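Local coordinates for protein probable exosome complex exonuclease 1 (Archaeoglobus fulgidus, PDB 3M7N) that probably degrades RNA from its 3' end as the catalytic subunit of the archaeal exosome, and may also synthesise heteromeric RNA tails, at residues E[88-92]-E[93-97]; E[99-102]-E[103-107]; E[108-112]-E[113-117]; E[209-212]-E[213-216]. The protein carries 1 engineered substitution. All coordinates share one frame; numbering follows the deposited sequence.

Contact 1: E[88-92]-E[93-97]; sequences ERKRP and GPDRR. With nucleotides of chain L.
K90 and D95 carry the charged part of this loop leading into helix 96-110. The lysine chain runs out extended, bends only at its last torsion (chi4 -136°) and crosses the aspartate at about a right angle, which puts K90 NZ 3.1 Å from D95 OD1 in a salt bridge whose hydrogen bond is weak. A water draws the backbone into the same group: it accepts from K90 NZ at 3.0 Å and has the carbonyl oxygens R91 O and G93 O within hydrogen-bonding distance, though not every acceptor around it can be served at once. The other carboxylate oxygen, D95 OD2, accepts from S98 N, making D95 the N-cap of the helix, so one side chain both starts the helix and ties back the loop before it.

RNA contacts make up the rest. R97 reaches out extended from CG to NE, and R97 NE donates almost straight (172°) to OP2 of cytidine C6 of chain L at 2.9 Å, the oxygen lying in the guanidinium plane. R97 NH1 gives a more bent bond to O5' of the same nucleotide, also 2.9 Å, while the base atom C6 sits 3.8 Å above the centre of one guanidinium face. R96 NH1 comes obliquely to OP1 of cytidine C4 of chain L.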
loop_
_atom_site.group_PDB
_atom_site.type_symbol
_atom_site.label_atom_id
_atom_site.label_comp_id
_atom_site.label_asym_id
_atom_site.label_seq_id
_atom_site.Cartn_x
_atom_site.Cartn_y
_atom_site.Cartn_z
ATOM N N GLU E 88 -28.707 1.177 11.431
ATOM C CA GLU E 88 -28.110 2.497 11.250
ATOM C C GLU E 88 -27.052 2.407 10.163
ATOM O O GLU E 88 -26.070 1.682 10.325
ATOM C CB GLU E 88 -27.447 2.963 12.550
ATOM C CG GLU E 88 -28.383 3.089 13.756
ATOM C CD GLU E 88 -28.899 4.509 13.958
ATOM O OE1 GLU E 88 -28.975 5.269 12.963
ATOM O OE2 GLU E 88 -29.226 4.862 15.116
ATOM N N ARG E 89 -27.239 3.133 9.063
ATOM C CA ARG E 89 -26.331 3.015 7.917
ATOM C C ARG E 89 -24.882 2.924 8.377
ATOM O O ARG E 89 -24.419 3.745 9.167
ATOM C CB ARG E 89 -26.501 4.191 6.956
ATOM C CG ARG E 89 -25.769 4.030 5.622
ATOM C CD ARG E 89 -24.759 5.145 5.436
ATOM N NE ARG E 89 -24.025 5.015 4.189
ATOM C CZ ARG E 89 -22.779 5.437 4.019
ATOM N NH1 ARG E 89 -22.177 5.279 2.844
ATOM N NH2 ARG E 89 -22.136 6.010 5.026
ATOM N N LYS E 90 -24.172 1.918 7.886
ATOM C CA LYS E 90 -22.826 1.628 8.371
ATOM C C LYS E 90 -21.754 1.998 7.344
ATOM O O LYS E 90 -21.794 1.524 6.213
ATOM C CB LYS E 90 -22.711 0.149 8.731
ATOM C CG LYS E 90 -21.372 -0.236 9.296
ATOM C CD LYS E 90 -21.108 -1.717 9.164
ATOM C CE LYS E 90 -19.776 -2.060 9.806
ATOM N NZ LYS E 90 -18.976 -2.983 8.947
ATOM N N ARG E 91 -20.798 2.837 7.748
ATOM C CA ARG E 91 -19.728 3.276 6.848
ATOM C C ARG E 91 -19.036 2.086 6.189
ATOM O O ARG E 91 -18.620 1.140 6.868
ATOM C CB ARG E 91 -18.706 4.183 7.567
ATOM C CG ARG E 91 -18.141 3.621 8.883
ATOM C CD ARG E 91 -16.619 3.844 9.020
ATOM N NE ARG E 91 -16.239 5.226 9.334
ATOM C CZ ARG E 91 -14.978 5.658 9.406
ATOM N NH1 ARG E 91 -14.715 6.927 9.698
ATOM N NH2 ARG E 91 -13.970 4.821 9.184
ATOM N N PRO E 92 -18.938 2.121 4.855
ATOM C CA PRO E 92 -18.320 1.054 4.055
ATOM C C PRO E 92 -16.839 0.873 4.398
ATOM O O PRO E 92 -16.202 1.778 4.947
ATOM C CB PRO E 92 -18.473 1.549 2.608
ATOM C CG PRO E 92 -18.861 2.992 2.701
ATOM C CD PRO E 92 -19.515 3.191 4.025
ATOM N N GLY E 93 -16.298 -0.296 4.070
ATOM C CA GLY E 93 -14.937 -0.630 4.446
ATOM C C GLY E 93 -14.901 -1.618 5.598
ATOM O O GLY E 93 -15.851 -1.701 6.381
ATOM N N PRO E 94 -13.802 -2.375 5.712
ATOM C CA PRO E 94 -13.761 -3.418 6.732
ATOM C C PRO E 94 -13.563 -2.791 8.092
ATOM O O PRO E 94 -12.847 -1.799 8.221
ATOM C CB PRO E 94 -12.519 -4.240 6.361
ATOM C CG PRO E 94 -12.034 -3.690 5.038
ATOM C CD PRO E 94 -12.533 -2.283 4.977
ATOM N N ASP E 95 -14.231 -3.352 9.088
ATOM C CA ASP E 95 -13.928 -3.041 10.465
ATOM C C ASP E 95 -13.310 -4.281 11.120
ATOM O O ASP E 95 -13.135 -5.326 10.487
ATOM C CB ASP E 95 -15.179 -2.546 11.203
ATOM C CG ASP E 95 -16.319 -3.560 11.205
ATOM O OD1 ASP E 95 -17.419 -3.187 11.646
ATOM O OD2 ASP E 95 -16.131 -4.720 10.789
ATOM N N ARG E 96 -12.963 -4.163 12.384
ATOM C CA ARG E 96 -12.298 -5.260 13.064
ATOM C C ARG E 96 -13.171 -6.514 13.107
ATOM O O ARG E 96 -12.688 -7.625 12.884
ATOM C CB ARG E 96 -11.860 -4.800 14.454
ATOM C CG ARG E 96 -10.892 -3.640 14.352
ATOM C CD ARG E 96 -10.808 -2.851 15.620
ATOM N NE ARG E 96 -9.883 -3.465 16.557
ATOM C CZ ARG E 96 -10.220 -3.818 17.792
ATOM N NH1 ARG E 96 -11.457 -3.608 18.223
ATOM N NH2 ARG E 96 -9.319 -4.376 18.596
ATOM N N ARG E 97 -14.463 -6.317 13.345
ATOM C CA ARG E 97 -15.419 -7.418 13.383
ATOM C C ARG E 97 -15.473 -8.161 12.032
ATOM O O ARG E 97 -15.411 -9.390 11.996
ATOM C CB ARG E 97 -16.806 -6.918 13.824
ATOM C CG ARG E 97 -17.904 -7.953 13.693
ATOM C CD ARG E 97 -19.269 -7.395 14.077
ATOM N NE ARG E 97 -20.327 -8.363 13.804
ATOM C CZ ARG E 97 -20.958 -8.484 12.636
ATOM N NH1 ARG E 97 -21.906 -9.400 12.483
ATOM N NH2 ARG E 97 -20.644 -7.696 11.617
ATOM P P C L 6 -22.596 -10.382 16.136
ATOM O OP1 C L 6 -22.907 -11.832 16.141
ATOM O OP2 C L 6 -21.177 -9.951 16.101
ATOM O "O5'" C L 6 -23.407 -9.675 14.940
ATOM C "C5'" C L 6 -24.801 -9.965 14.812
ATOM C "C4'" C L 6 -25.608 -8.805 14.259
ATOM O "O4'" C L 6 -25.291 -7.559 14.929
ATOM C "C3'" C L 6 -25.367 -8.442 12.803
ATOM O "O3'" C L 6 -25.879 -9.456 11.940
ATOM C "C2'" C L 6 -26.171 -7.149 12.761
ATOM O "O2'" C L 6 -27.577 -7.355 12.752
ATOM C "C1'" C L 6 -25.733 -6.509 14.081
ATOM N N1 C L 6 -24.649 -5.513 13.865
ATOM C C2 C L 6 -25.006 -4.231 13.443
ATOM O O2 C L 6 -26.204 -3.967 13.280
ATOM N N3 C L 6 -24.032 -3.314 13.231
ATOM C C4 C L 6 -22.751 -3.643 13.424
ATOM N N4 C L 6 -21.826 -2.695 13.200
ATOM C C5 C L 6 -22.371 -4.953 13.855
ATOM C C6 C L 6 -23.342 -5.850 14.058
ATOM P P C L 4 -14.843 -3.643 18.633
ATOM O OP1 C L 4 -13.784 -4.670 18.452
ATOM O OP2 C L 4 -15.381 -2.912 17.463
ATOM O "O5'" C L 4 -16.089 -4.292 19.413
ATOM C "C5'" C L 4 -15.892 -5.037 20.615
ATOM C "C4'" C L 4 -17.218 -5.387 21.268
ATOM O "O4'" C L 4 -17.829 -4.202 21.832
ATOM C "C3'" C L 4 -18.287 -5.930 20.329
ATOM O "O3'" C L 4 -18.096 -7.311 20.080
ATOM C "C2'" C L 4 -19.538 -5.698 21.163
ATOM O "O2'" C L 4 -19.699 -6.645 22.198
ATOM C "C1'" C L 4 -19.242 -4.320 21.734
ATOM N N1 C L 4 -19.795 -3.294 20.808
ATOM C C2 C L 4 -21.136 -2.936 20.946
ATOM O O2 C L 4 -21.792 -3.473 21.848
ATOM N N3 C L 4 -21.665 -2.009 20.101
ATOM C C4 C L 4 -20.900 -1.471 19.146
ATOM N N4 C L 4 -21.457 -0.566 18.335
ATOM C C5 C L 4 -19.527 -1.832 18.979
ATOM C C6 C L 4 -19.022 -2.742 19.822
HETATM O O HOH W 1 -19.024 -2.022 6.158
#

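Contact 2: E[99-102]-E[103-107]; sequences IEIS and KVSKE
I101 and S105 form the tight part of this helical stretch. The carbonyl oxygen I101 O is gripped twice by S105: the backbone S105 N donates at 3.0 Å, and the hydroxyl S105 OG, set beside its own backbone N (chi1 -63°), folds back to donate at 2.7 Å. The two donors arrive from opposite faces of the carbonyl plane, the hydroxyl from well above it, and S105 OG also brushes the methyl I101 CG2 at 3.8 Å. Replacing S105 by an alanine removes that hydroxyl, and I101 O would probably lose its second donor while a small gap opened beside I101 CG2.

Next to them the V104 methyl CG1 lies 3.5 Å from I101 O. V104 N donates to E100 O at 3.1 Å, nearly straight, in the i to i+4 pattern of helix 96-110, which in the first domain of this RNase PH-family subunit packs on strand 74-81 and helix 136-150 through I101 and S105.

Another side of the helix meets the neighbouring exonuclease 2 chain and is built from charges. K103 bends at its last torsion, bringing K103 NZ 2.7 Å from E107 OE2 on the oxygen's syn lone pair; the same amine pairs with E104 of the exonuclease 2 chain, while E100 pairs with R107 of that chain. The partly exposed side is looser in its side chains: K106 N still donates to S102 O at 2.9 Å, but beyond CB the lysine bends off the helix and adds little to this contact.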
loop_
_atom_site.group_PDB
_atom_site.type_symbol
_atom_site.label_atom_id
_atom_site.label_comp_id
_atom_site.label_asym_id
_atom_site.label_seq_id
_atom_site.Cartn_x
_atom_site.Cartn_y
_atom_site.Cartn_z
ATOM N N ILE E 99 -13.184 -8.127 9.809
ATOM C CA ILE E 99 -11.875 -8.717 9.582
ATOM C C ILE E 99 -11.782 -10.066 10.305
ATOM O O ILE E 99 -11.302 -11.061 9.765
ATOM C CB ILE E 99 -10.748 -7.749 10.003
ATOM C CG1 ILE E 99 -10.704 -6.565 9.026
ATOM C CG2 ILE E 99 -9.407 -8.470 10.031
ATOM C CD1 ILE E 99 -9.783 -5.465 9.429
ATOM N N GLU E 100 -12.281 -10.088 11.526
ATOM C CA GLU E 100 -12.271 -11.295 12.334
ATOM C C GLU E 100 -13.161 -12.364 11.716
ATOM O O GLU E 100 -12.769 -13.523 11.602
ATOM C CB GLU E 100 -12.753 -10.951 13.739
ATOM C CG GLU E 100 -12.006 -11.667 14.821
ATOM C CD GLU E 100 -12.847 -12.734 15.469
ATOM O OE1 GLU E 100 -13.296 -12.523 16.625
ATOM O OE2 GLU E 100 -13.063 -13.775 14.809
ATOM N N ILE E 101 -14.363 -11.970 11.312
ATOM C CA ILE E 101 -15.289 -12.913 10.693
ATOM C C ILE E 101 -14.716 -13.495 9.407
ATOM O O ILE E 101 -14.832 -14.697 9.151
ATOM C CB ILE E 101 -16.628 -12.252 10.383
ATOM C CG1 ILE E 101 -17.343 -11.917 11.693
ATOM C CG2 ILE E 101 -17.462 -13.173 9.494
ATOM C CD1 ILE E 101 -18.618 -11.093 11.528
ATOM N N SER E 102 -14.095 -12.635 8.602
ATOM C CA SER E 102 -13.421 -13.071 7.374
ATOM C C SER E 102 -12.315 -14.104 7.650
ATOM O O SER E 102 -12.172 -15.093 6.924
ATOM C CB SER E 102 -12.847 -11.856 6.607
ATOM O OG SER E 102 -13.862 -10.898 6.295
ATOM N N LYS E 103 -11.531 -13.870 8.696
ATOM C CA LYS E 103 -10.402 -14.754 9.010
ATOM C C LYS E 103 -10.881 -16.138 9.462
ATOM O O LYS E 103 -10.406 -17.163 8.991
ATOM C CB LYS E 103 -9.509 -14.122 10.093
ATOM C CG LYS E 103 -8.271 -14.931 10.463
ATOM C CD LYS E 103 -7.372 -14.140 11.430
ATOM C CE LYS E 103 -6.207 -14.981 11.979
ATOM N NZ LYS E 103 -6.743 -16.160 12.724
ATOM N N VAL E 104 -11.836 -16.164 10.376
ATOM C CA VAL E 104 -12.299 -17.448 10.876
ATOM C C VAL E 104 -13.106 -18.215 9.806
ATOM O O VAL E 104 -12.992 -19.436 9.703
ATOM C CB VAL E 104 -13.043 -17.278 12.200
ATOM C CG1 VAL E 104 -14.387 -16.620 11.989
ATOM C CG2 VAL E 104 -13.188 -18.601 12.871
ATOM N N SER E 105 -13.878 -17.492 8.988
ATOM C CA SER E 105 -14.568 -18.089 7.851
ATOM C C SER E 105 -13.590 -18.709 6.885
ATOM O O SER E 105 -13.810 -19.825 6.398
ATOM C CB SER E 105 -15.396 -17.057 7.090
ATOM O OG SER E 105 -16.413 -16.515 7.902
ATOM N N LYS E 106 -12.516 -17.984 6.577
ATOM C CA LYS E 106 -11.505 -18.537 5.682
ATOM C C LYS E 106 -10.956 -19.823 6.273
ATOM O O LYS E 106 -10.711 -20.825 5.571
ATOM C CB LYS E 106 -10.350 -17.548 5.476
ATOM C CG LYS E 106 -9.236 -18.124 4.617
ATOM C CD LYS E 106 -8.017 -17.227 4.594
ATOM C CE LYS E 106 -6.972 -17.719 5.580
ATOM N NZ LYS E 106 -6.325 -16.582 6.307
ATOM N N GLU E 107 -10.725 -19.767 7.577
ATOM C CA GLU E 107 -10.145 -20.887 8.305
ATOM C C GLU E 107 -11.047 -22.130 8.216
ATOM O O GLU E 107 -10.555 -23.244 8.045
ATOM C CB GLU E 107 -9.824 -20.469 9.749
ATOM C CG GLU E 107 -8.451 -19.788 9.833
ATOM C CD GLU E 107 -8.277 -18.866 11.033
ATOM O OE1 GLU E 107 -9.215 -18.728 11.844
ATOM O OE2 GLU E 107 -7.190 -18.263 11.152
#

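Contact 3: E[108-112]-E[113-117]; sequences AFEAV and IMKEL
The C-terminal exit of helix 96-110 joins F109 and E110 to I113 and K115, as the chain leaves the helix and passes through an inverse gamma turn centred on M114. F109 O holds the exit: I113 N donates to it at 2.9 Å in an almost perfectly straight bond (176°), nearly along the C=O axis, and V112 N donates to the same oxygen, also at 2.9 Å. Beside these bonds I113 lays its terminal methyl against the root of the phenylalanine, I113 CD1 lying 3.9 Å from F109 CB. F109 packs against helix 136-150, and I113 on I75 of strand 74-81, so the exit rests on both a helix and a strand of the first domain.

K115, the last residue of the turn, reaches back over E110. A chi1 of 43° and a bend at chi2 carry its chain obliquely across the glutamate, where K115 NZ lies 3.1 Å from E110 CB but 3.8 Å from E110 OE2. The ammonium thus rests against the aliphatic root of E110 more closely than against its carboxylate. At this length the attraction is probably mainly electrostatic, and the directional hold comes from the two backbone bonds on F109 O.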
loop_
_atom_site.group_PDB
_atom_site.type_symbol
_atom_site.label_atom_id
_atom_site.label_comp_id
_atom_site.label_asym_id
_atom_site.label_seq_id
_atom_site.Cartn_x
_atom_site.Cartn_y
_atom_site.Cartn_z
ATOM N N ALA E 108 -12.364 -21.919 8.272
ATOM C CA ALA E 108 -13.321 -23.018 8.174
ATOM C C ALA E 108 -13.202 -23.732 6.837
ATOM O O ALA E 108 -13.380 -24.947 6.748
ATOM C CB ALA E 108 -14.769 -22.526 8.407
ATOM N N PHE E 109 -12.895 -22.988 5.783
ATOM C CA PHE E 109 -12.809 -23.619 4.470
ATOM C C PHE E 109 -11.433 -24.183 4.162
ATOM O O PHE E 109 -11.308 -25.136 3.379
ATOM C CB PHE E 109 -13.317 -22.679 3.378
ATOM C CG PHE E 109 -14.810 -22.495 3.402
ATOM C CD1 PHE E 109 -15.374 -21.352 3.937
ATOM C CD2 PHE E 109 -15.656 -23.503 2.929
ATOM C CE1 PHE E 109 -16.767 -21.195 3.973
ATOM C CE2 PHE E 109 -17.021 -23.349 2.957
ATOM C CZ PHE E 109 -17.582 -22.195 3.478
ATOM N N GLU E 110 -10.397 -23.607 4.782
ATOM C CA GLU E 110 -9.034 -24.089 4.553
ATOM C C GLU E 110 -8.986 -25.520 5.013
ATOM O O GLU E 110 -8.264 -26.347 4.468
ATOM C CB GLU E 110 -8.001 -23.259 5.320
ATOM C CG GLU E 110 -7.848 -21.846 4.789
ATOM C CD GLU E 110 -6.719 -21.077 5.454
ATOM O OE1 GLU E 110 -6.684 -20.974 6.710
ATOM O OE2 GLU E 110 -5.864 -20.563 4.711
ATOM N N ALA E 111 -9.801 -25.797 6.020
ATOM C CA ALA E 111 -9.905 -27.125 6.620
ATOM C C ALA E 111 -10.583 -28.167 5.713
ATOM O O ALA E 111 -10.628 -29.347 6.052
ATOM C CB ALA E 111 -10.655 -27.013 7.964
ATOM N N VAL E 112 -11.092 -27.743 4.560
ATOM C CA VAL E 112 -11.993 -28.586 3.795
ATOM C C VAL E 112 -11.788 -28.594 2.267
ATOM O O VAL E 112 -11.968 -29.619 1.615
ATOM C CB VAL E 112 -13.442 -28.232 4.167
ATOM C CG1 VAL E 112 -14.383 -28.534 3.041
ATOM C CG2 VAL E 112 -13.844 -28.978 5.437
ATOM N N ILE E 113 -11.428 -27.453 1.698
ATOM C CA ILE E 113 -11.103 -27.391 0.278
ATOM C C ILE E 113 -9.833 -28.184 0.008
ATOM O O ILE E 113 -8.862 -28.073 0.747
ATOM C CB ILE E 113 -10.912 -25.921 -0.194
ATOM C CG1 ILE E 113 -12.267 -25.206 -0.239
ATOM C CG2 ILE E 113 -10.209 -25.877 -1.536
ATOM C CD1 ILE E 113 -12.187 -23.683 -0.206
ATOM N N MET E 114 -9.843 -29.009 -1.032
ATOM C CA MET E 114 -8.630 -29.729 -1.420
ATOM C C MET E 114 -7.666 -28.791 -2.165
ATOM O O MET E 114 -7.527 -28.845 -3.386
ATOM C CB MET E 114 -8.970 -30.969 -2.254
ATOM C CG MET E 114 -9.892 -31.950 -1.540
ATOM S SD MET E 114 -10.316 -33.369 -2.569
ATOM C CE MET E 114 -8.710 -34.151 -2.761
ATOM N N LYS E 115 -6.998 -27.925 -1.417
ATOM C CA LYS E 115 -6.170 -26.901 -2.038
ATOM C C LYS E 115 -4.902 -27.451 -2.707
ATOM O O LYS E 115 -4.388 -26.854 -3.655
ATOM C CB LYS E 115 -5.869 -25.771 -1.056
ATOM C CG LYS E 115 -5.519 -26.233 0.336
ATOM C CD LYS E 115 -6.050 -25.250 1.343
ATOM C CE LYS E 115 -5.311 -25.349 2.666
ATOM N NZ LYS E 115 -5.639 -24.127 3.473
ATOM N N GLU E 116 -4.426 -28.603 -2.252
ATOM C CA GLU E 116 -3.265 -29.235 -2.887
ATOM C C GLU E 116 -3.431 -29.457 -4.392
ATOM O O GLU E 116 -2.458 -29.684 -5.112
ATOM C CB GLU E 116 -2.943 -30.573 -2.223
ATOM C CG GLU E 116 -2.367 -30.447 -0.827
ATOM C CD GLU E 116 -3.402 -30.010 0.190
ATOM O OE1 GLU E 116 -3.026 -29.260 1.127
ATOM O OE2 GLU E 116 -4.588 -30.416 0.044
ATOM N N LEU E 117 -4.666 -29.411 -4.864
ATOM C CA LEU E 117 -4.943 -29.696 -6.265
ATOM C C LEU E 117 -4.622 -28.513 -7.153
ATOM O O LEU E 117 -4.484 -28.662 -8.361
ATOM C CB LEU E 117 -6.406 -30.072 -6.442
ATOM C CG LEU E 117 -6.745 -31.452 -5.894
ATOM C CD1 LEU E 117 -8.242 -31.667 -5.934
ATOM C CD2 LEU E 117 -6.014 -32.517 -6.697
#

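Contact 4: E[209-212]-E[213-216]; sequences RMTR and DEVK
T211 sets its hydroxyl between its own backbone N and carbonyl carbon (chi1 67°), facing the first turn of the helix, and E214 answers with CG beside its backbone N (chi1 -76°) and an extended chain that points back. Two reciprocal bonds follow: E214 N donates to T211 OG1 at 2.9 Å, and T211 N donates to E214 OE1 at 2.9 Å, meeting it from 46° above the carboxylate plane. K166 forms a salt bridge with the same E214 oxygen.

M210 and V215 close the buried side, M210 CB lying 4.0 Å from V215 CG2, while the bent end of the methionine brings M210 CE 3.3 Å from E214 O.

Farther out, R212 holds D213 at its edge: R212 NH2 donates to D213 OD1 at 3.1 Å, practically in the guanidinium plane. K216 lies over a face of that group, K216 CD 3.8 Å above its centre, although R212 NH1 and K216 NZ approach to 3.9 Å as like charges. R212 NE pairs with D243 of the exonuclease 2 chain. With an alanine at R212, D213 and that D243 are likely to be left without their positive mate, and K216 would lose the flat surface beneath its chain. T211 and E214 together make a capping box, here starting helix 212-248.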
loop_
_atom_site.group_PDB
_atom_site.type_symbol
_atom_site.label_atom_id
_atom_site.label_comp_id
_atom_site.label_asym_id
_atom_site.label_seq_id
_atom_site.Cartn_x
_atom_site.Cartn_y
_atom_site.Cartn_z
ATOM N N ARG E 209 -22.311 -16.004 28.809
ATOM C CA ARG E 209 -22.125 -16.714 30.058
ATOM C C ARG E 209 -22.896 -18.019 30.020
ATOM O O ARG E 209 -24.123 -18.011 30.010
ATOM C CB ARG E 209 -22.613 -15.841 31.214
ATOM C CG ARG E 209 -21.967 -16.134 32.543
ATOM C CD ARG E 209 -22.521 -15.207 33.618
ATOM N NE ARG E 209 -21.703 -14.010 33.843
ATOM C CZ ARG E 209 -22.125 -12.757 33.683
ATOM N NH1 ARG E 209 -21.307 -11.737 33.942
ATOM N NH2 ARG E 209 -23.364 -12.516 33.271
ATOM N N MET E 210 -22.180 -19.137 29.976
ATOM C CA MET E 210 -22.815 -20.451 29.934
ATOM C C MET E 210 -22.094 -21.424 30.864
ATOM O O MET E 210 -20.880 -21.304 31.075
ATOM C CB MET E 210 -22.780 -21.027 28.516
ATOM C CG MET E 210 -23.572 -20.292 27.472
ATOM S SD MET E 210 -23.149 -20.918 25.812
ATOM C CE MET E 210 -23.839 -22.565 25.919
ATOM N N THR E 211 -22.819 -22.415 31.380
ATOM C CA THR E 211 -22.177 -23.439 32.210
ATOM C C THR E 211 -21.518 -24.460 31.315
ATOM O O THR E 211 -21.884 -24.594 30.138
ATOM C CB THR E 211 -23.176 -24.192 33.136
ATOM O OG1 THR E 211 -24.063 -24.983 32.333
ATOM C CG2 THR E 211 -23.987 -23.212 34.013
ATOM N N ARG E 212 -20.535 -25.170 31.865
ATOM C CA ARG E 212 -19.936 -26.287 31.163
ATOM C C ARG E 212 -21.038 -27.168 30.539
ATOM O O ARG E 212 -20.955 -27.501 29.350
ATOM C CB ARG E 212 -19.041 -27.089 32.114
ATOM C CG ARG E 212 -18.379 -28.308 31.491
ATOM C CD ARG E 212 -19.223 -29.580 31.685
ATOM N NE ARG E 212 -18.441 -30.810 31.510
ATOM C CZ ARG E 212 -18.933 -32.041 31.631
ATOM N NH1 ARG E 212 -18.145 -33.093 31.458
ATOM N NH2 ARG E 212 -20.213 -32.219 31.929
ATOM N N ASP E 213 -22.072 -27.515 31.328
ATOM C CA ASP E 213 -23.168 -28.351 30.834
ATOM C C ASP E 213 -23.919 -27.672 29.695
ATOM O O ASP E 213 -24.226 -28.312 28.691
ATOM C CB ASP E 213 -24.180 -28.715 31.942
ATOM C CG ASP E 213 -23.658 -29.771 32.915
ATOM O OD1 ASP E 213 -22.647 -30.430 32.610
ATOM O OD2 ASP E 213 -24.266 -29.934 33.994
ATOM N N GLU E 214 -24.231 -26.389 29.857
ATOM C CA GLU E 214 -24.929 -25.656 28.800
ATOM C C GLU E 214 -24.143 -25.658 27.490
ATOM O O GLU E 214 -24.735 -25.727 26.418
ATOM C CB GLU E 214 -25.245 -24.222 29.223
ATOM C CG GLU E 214 -26.404 -24.114 30.175
ATOM C CD GLU E 214 -26.529 -22.735 30.796
ATOM O OE1 GLU E 214 -25.609 -21.903 30.614
ATOM O OE2 GLU E 214 -27.543 -22.489 31.481
ATOM N N VAL E 215 -22.814 -25.600 27.583
ATOM C CA VAL E 215 -21.978 -25.580 26.389
ATOM C C VAL E 215 -22.150 -26.893 25.643
ATOM O O VAL E 215 -22.314 -26.918 24.415
ATOM C CB VAL E 215 -20.466 -25.326 26.710
ATOM C CG1 VAL E 215 -19.621 -25.455 25.475
ATOM C CG2 VAL E 215 -20.255 -23.942 27.345
ATOM N N LYS E 216 -22.136 -27.985 26.398
ATOM C CA LYS E 216 -22.301 -29.317 25.817
ATOM C C LYS E 216 -23.682 -29.565 25.196
ATOM O O LYS E 216 -23.785 -30.169 24.129
ATOM C CB LYS E 216 -21.935 -30.385 26.842
ATOM C CG LYS E 216 -20.470 -30.306 27.241
ATOM C CD LYS E 216 -20.029 -31.524 28.016
ATOM C CE LYS E 216 -19.712 -32.673 27.085
ATOM N NZ LYS E 216 -19.578 -33.914 27.903
#

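How the contacts relate
Contacts 1, 2 and 3 follow one another from the loop that leads into helix 96-110, along the helix, to the loop that leaves it, with centres about 16 Å apart between contacts 1 and 2 and about 14 Å between 2 and 3. P94 of contact 1 packs on I99 of contact 2, and contact 3 adjoins contact 2 in sequence. The helix thus runs from the RNA at contact 1 to a point about 16 Å from the nucleic acid (nearest atoms) at contact 3. Contact 4 comes last, in the second family domain, its centre 25 to 32 Å from the others. All four meet an exonuclease 2 chain, so both domains contribute to the assembly.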